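Local coordinates for DNA-binding protein Sso10a-2 (Sulfolobus solfataricus, PDB 4HW0) that binds DNA as a two-chain winged-helix protein and probably helps to compact and organise the archaeal chromatin, at residues 9-17 / 78-86. Residues are numbered along the deposited sequence; the frame is centred on the assembly and turned at random.
Sequences GTMEIMFDI and IEEFIKIRE
Where Phe15 meets Ile78, the two helices come together at their closest CA pair, 6.2 Å apart; the axes of 10-17 and 78-86 pass 9.8 Å from each other at -127°, so the two helices run obliquely antiparallel. Ile78 wedges between turns of helix 10-17: its CG2 lies 3.6 Å from Phe15 CB, while its CD1 touches Met14 CB. The Phe15 ring, swung out with CG anti to the backbone N, is met obliquely by Ile82 CD1 near CD2 and by Glu79 CB 3.7 Å from its CE1; the Glu79 carboxylate pairs with Arg75. Met11, a selenomethionine, makes a Met-aromatic contact, its SE 4.4 Å from the Phe81 ring centroid and only 4° off the normal, hence squarely over the face. At the polar margin Arg85 NH2 gives Glu12 OE1 a nearly straight salt-bridging hydrogen bond (3.1 Å, 178°), in the guanidinium plane but from above the carboxylate plane. A water accepts from Gly9 N and Arg85 NH1. An alanine in place of Glu12 would probably leave Arg85 without this carboxylate mate. Met11 and Phe81 also pack on Val95 and Leu88 of the second subunit. The contact docks the first winged-helix-domain helix on the long helix of the dimer's antiparallel coiled coil.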
loop_
_atom_site.group_PDB
_atom_site.type_symbol
_atom_site.label_atom_id
_atom_site.label_comp_id
_atom_site.label_asym_id
_atom_site.label_seq_id
_atom_site.Cartn_x
_atom_site.Cartn_y
_atom_site.Cartn_z
ATOM N N GLY A 9 11.542 6.705 0.126
ATOM C CA GLY A 9 10.873 7.933 -0.238
ATOM C C GLY A 9 10.991 8.962 0.862
ATOM O O GLY A 9 11.698 8.782 1.850
ATOM N N THR A 10 10.345 10.083 0.614
ATOM C CA THR A 10 10.414 11.221 1.459
ATOM C C THR A 10 9.900 10.945 2.858
ATOM O O THR A 10 10.514 11.406 3.816
ATOM C CB THR A 10 9.590 12.392 0.829
ATOM O OG1 THR A 10 10.306 12.872 -0.338
ATOM C CG2 THR A 10 9.508 13.539 1.773
HETATM N N MSE A 11 8.797 10.178 2.970
HETATM C CA MSE A 11 8.122 9.950 4.236
HETATM C C MSE A 11 9.095 9.174 5.104
HETATM O O MSE A 11 9.367 9.481 6.276
HETATM C CB MSE A 11 6.735 9.251 4.133
HETATM C CG MSE A 11 5.695 10.316 3.814
HETATM SE SE MSE A 11 3.946 9.391 3.772
HETATM C CE MSE A 11 2.865 10.909 3.014
ATOM N N GLU A 12 9.649 8.157 4.538
ATOM C CA GLU A 12 10.547 7.339 5.267
ATOM C C GLU A 12 11.847 8.001 5.691
ATOM O O GLU A 12 12.385 7.700 6.740
ATOM C CB GLU A 12 10.809 6.100 4.476
ATOM C CG GLU A 12 11.621 5.101 5.243
ATOM C CD GLU A 12 11.582 3.734 4.557
ATOM O OE1 GLU A 12 10.951 3.575 3.449
ATOM O OE2 GLU A 12 12.211 2.869 5.168
ATOM N N ILE A 13 12.399 8.870 4.856
ATOM C CA ILE A 13 13.571 9.600 5.292
ATOM C C ILE A 13 13.216 10.452 6.476
ATOM O O ILE A 13 13.945 10.588 7.406
ATOM C CB ILE A 13 14.157 10.431 4.101
ATOM C CG1 ILE A 13 14.834 9.479 3.130
ATOM C CG2 ILE A 13 15.231 11.409 4.564
ATOM C CD1 ILE A 13 15.100 10.083 1.761
HETATM N N MSE A 14 12.067 11.133 6.382
HETATM C CA MSE A 14 11.643 11.961 7.495
HETATM C C MSE A 14 11.523 11.176 8.765
HETATM O O MSE A 14 11.890 11.633 9.838
HETATM C CB MSE A 14 10.306 12.642 7.144
HETATM C CG MSE A 14 10.415 13.667 6.082
HETATM SE SE MSE A 14 8.666 14.586 5.838
HETATM C CE MSE A 14 9.320 16.309 5.296
ATOM N N PHE A 15 10.958 9.986 8.686
ATOM C CA PHE A 15 10.847 9.110 9.840
ATOM C C PHE A 15 12.215 8.811 10.397
ATOM O O PHE A 15 12.418 8.868 11.615
ATOM C CB PHE A 15 10.105 7.809 9.507
ATOM C CG PHE A 15 10.134 6.776 10.597
ATOM C CD1 PHE A 15 9.391 6.938 11.727
ATOM C CD2 PHE A 15 10.894 5.648 10.487
ATOM C CE1 PHE A 15 9.414 6.004 12.780
ATOM C CE2 PHE A 15 10.863 4.664 11.470
ATOM C CZ PHE A 15 10.136 4.863 12.649
ATOM N N ASP A 16 13.139 8.473 9.506
ATOM C CA ASP A 16 14.512 8.151 9.950
ATOM C C ASP A 16 15.245 9.334 10.581
ATOM O O ASP A 16 15.963 9.184 11.519
ATOM C CB ASP A 16 15.307 7.551 8.803
ATOM C CG ASP A 16 14.881 6.094 8.499
ATOM O OD1 ASP A 16 14.493 5.391 9.458
ATOM O OD2 ASP A 16 14.917 5.683 7.322
ATOM N N ILE A 17 14.954 10.544 10.122
ATOM C CA ILE A 17 15.419 11.710 10.865
ATOM C C ILE A 17 14.768 11.876 12.239
ATOM O O ILE A 17 15.437 12.081 13.268
ATOM C CB ILE A 17 15.205 12.985 10.036
ATOM C CG1 ILE A 17 16.059 12.914 8.790
ATOM C CG2 ILE A 17 15.554 14.229 10.826
ATOM C CD1 ILE A 17 15.775 13.915 7.707
ATOM N N ILE A 78 4.048 8.255 10.401
ATOM C CA ILE A 78 4.878 7.650 9.360
ATOM C C ILE A 78 5.162 6.212 9.730
ATOM O O ILE A 78 5.152 5.328 8.876
ATOM C CB ILE A 78 6.143 8.416 9.054
ATOM C CG1 ILE A 78 5.870 9.839 8.585
ATOM C CG2 ILE A 78 6.863 7.745 7.935
ATOM C CD1 ILE A 78 7.071 10.769 8.487
ATOM N N GLU A 79 5.458 5.977 10.988
ATOM C CA GLU A 79 5.762 4.600 11.436
ATOM C C GLU A 79 4.598 3.671 11.081
ATOM O O GLU A 79 4.791 2.552 10.608
ATOM C CB GLU A 79 6.041 4.602 12.937
ATOM C CG GLU A 79 6.526 3.246 13.419
ATOM C CD GLU A 79 7.003 3.280 14.858
ATOM O OE1 GLU A 79 6.410 4.029 15.665
ATOM O OE2 GLU A 79 7.976 2.525 15.167
ATOM N N GLU A 80 3.383 4.146 11.377
ATOM C CA GLU A 80 2.160 3.397 11.128
ATOM C C GLU A 80 1.989 3.140 9.622
ATOM O O GLU A 80 1.700 2.008 9.206
ATOM C CB GLU A 80 1.006 4.072 11.841
ATOM C CG GLU A 80 -0.321 3.360 11.623
ATOM C CD GLU A 80 -0.427 1.941 12.273
ATOM O OE1 GLU A 80 0.552 1.473 12.915
ATOM O OE2 GLU A 80 -1.538 1.331 12.174
ATOM N N PHE A 81 2.277 4.155 8.784
ATOM C CA PHE A 81 2.252 4.008 7.313
ATOM C C PHE A 81 3.203 2.908 6.839
ATOM O O PHE A 81 2.857 2.039 6.021
ATOM C CB PHE A 81 2.538 5.359 6.614
ATOM C CG PHE A 81 2.773 5.241 5.147
ATOM C CD1 PHE A 81 4.052 4.927 4.652
ATOM C CD2 PHE A 81 1.753 5.378 4.265
ATOM C CE1 PHE A 81 4.258 4.774 3.295
ATOM C CE2 PHE A 81 1.959 5.248 2.907
ATOM C CZ PHE A 81 3.216 4.917 2.415
ATOM N N ILE A 82 4.403 2.939 7.377
ATOM C CA ILE A 82 5.421 1.975 6.965
ATOM C C ILE A 82 5.052 0.542 7.295
ATOM O O ILE A 82 5.167 -0.367 6.476
ATOM C CB ILE A 82 6.769 2.376 7.594
ATOM C CG1 ILE A 82 7.296 3.613 6.888
ATOM C CG2 ILE A 82 7.781 1.231 7.525
ATOM C CD1 ILE A 82 8.431 4.252 7.657
ATOM N N LYS A 83 4.547 0.353 8.485
ATOM C CA LYS A 83 4.134 -0.931 8.938
ATOM C C LYS A 83 2.952 -1.463 8.086
ATOM O O LYS A 83 2.963 -2.593 7.654
ATOM C CB LYS A 83 3.766 -0.831 10.422
ATOM C CG LYS A 83 2.921 -1.954 10.977
ATOM C CD LYS A 83 2.412 -1.637 12.377
ATOM C CE LYS A 83 0.996 -2.131 12.604
ATOM N NZ LYS A 83 0.376 -1.433 13.779
ATOM N N ILE A 84 1.956 -0.645 7.809
ATOM C CA ILE A 84 0.865 -1.097 6.927
ATOM C C ILE A 84 1.357 -1.403 5.515
ATOM O O ILE A 84 0.895 -2.340 4.863
ATOM C CB ILE A 84 -0.268 -0.027 6.861
ATOM C CG1 ILE A 84 -0.901 0.121 8.261
ATOM C CG2 ILE A 84 -1.345 -0.453 5.887
ATOM C CD1 ILE A 84 -1.748 1.362 8.472
ATOM N N ARG A 85 2.294 -0.602 5.019
ATOM C CA ARG A 85 2.825 -0.822 3.691
ATOM C C ARG A 85 3.502 -2.181 3.611
ATOM O O ARG A 85 3.407 -2.872 2.579
ATOM C CB ARG A 85 3.797 0.283 3.296
ATOM C CG ARG A 85 4.318 0.201 1.865
ATOM C CD ARG A 85 5.330 1.298 1.577
ATOM N NE ARG A 85 6.505 1.121 2.438
ATOM C CZ ARG A 85 7.533 1.957 2.495
ATOM N NH1 ARG A 85 7.559 3.049 1.720
ATOM N NH2 ARG A 85 8.527 1.686 3.322
ATOM N N GLU A 86 4.198 -2.556 4.675
ATOM C CA GLU A 86 4.815 -3.868 4.725
ATOM C C GLU A 86 3.763 -4.948 4.653
ATOM O O GLU A 86 3.973 -5.963 4.013
ATOM C CB GLU A 86 5.647 -4.078 6.048
ATOM C CG GLU A 86 7.046 -3.438 5.982
ATOM C CD GLU A 86 7.844 -3.889 4.711
ATOM O OE1 GLU A 86 7.993 -5.128 4.559
ATOM O OE2 GLU A 86 8.265 -3.056 3.826
HETATM O O HOH W 1 9.935 4.799 1.627
#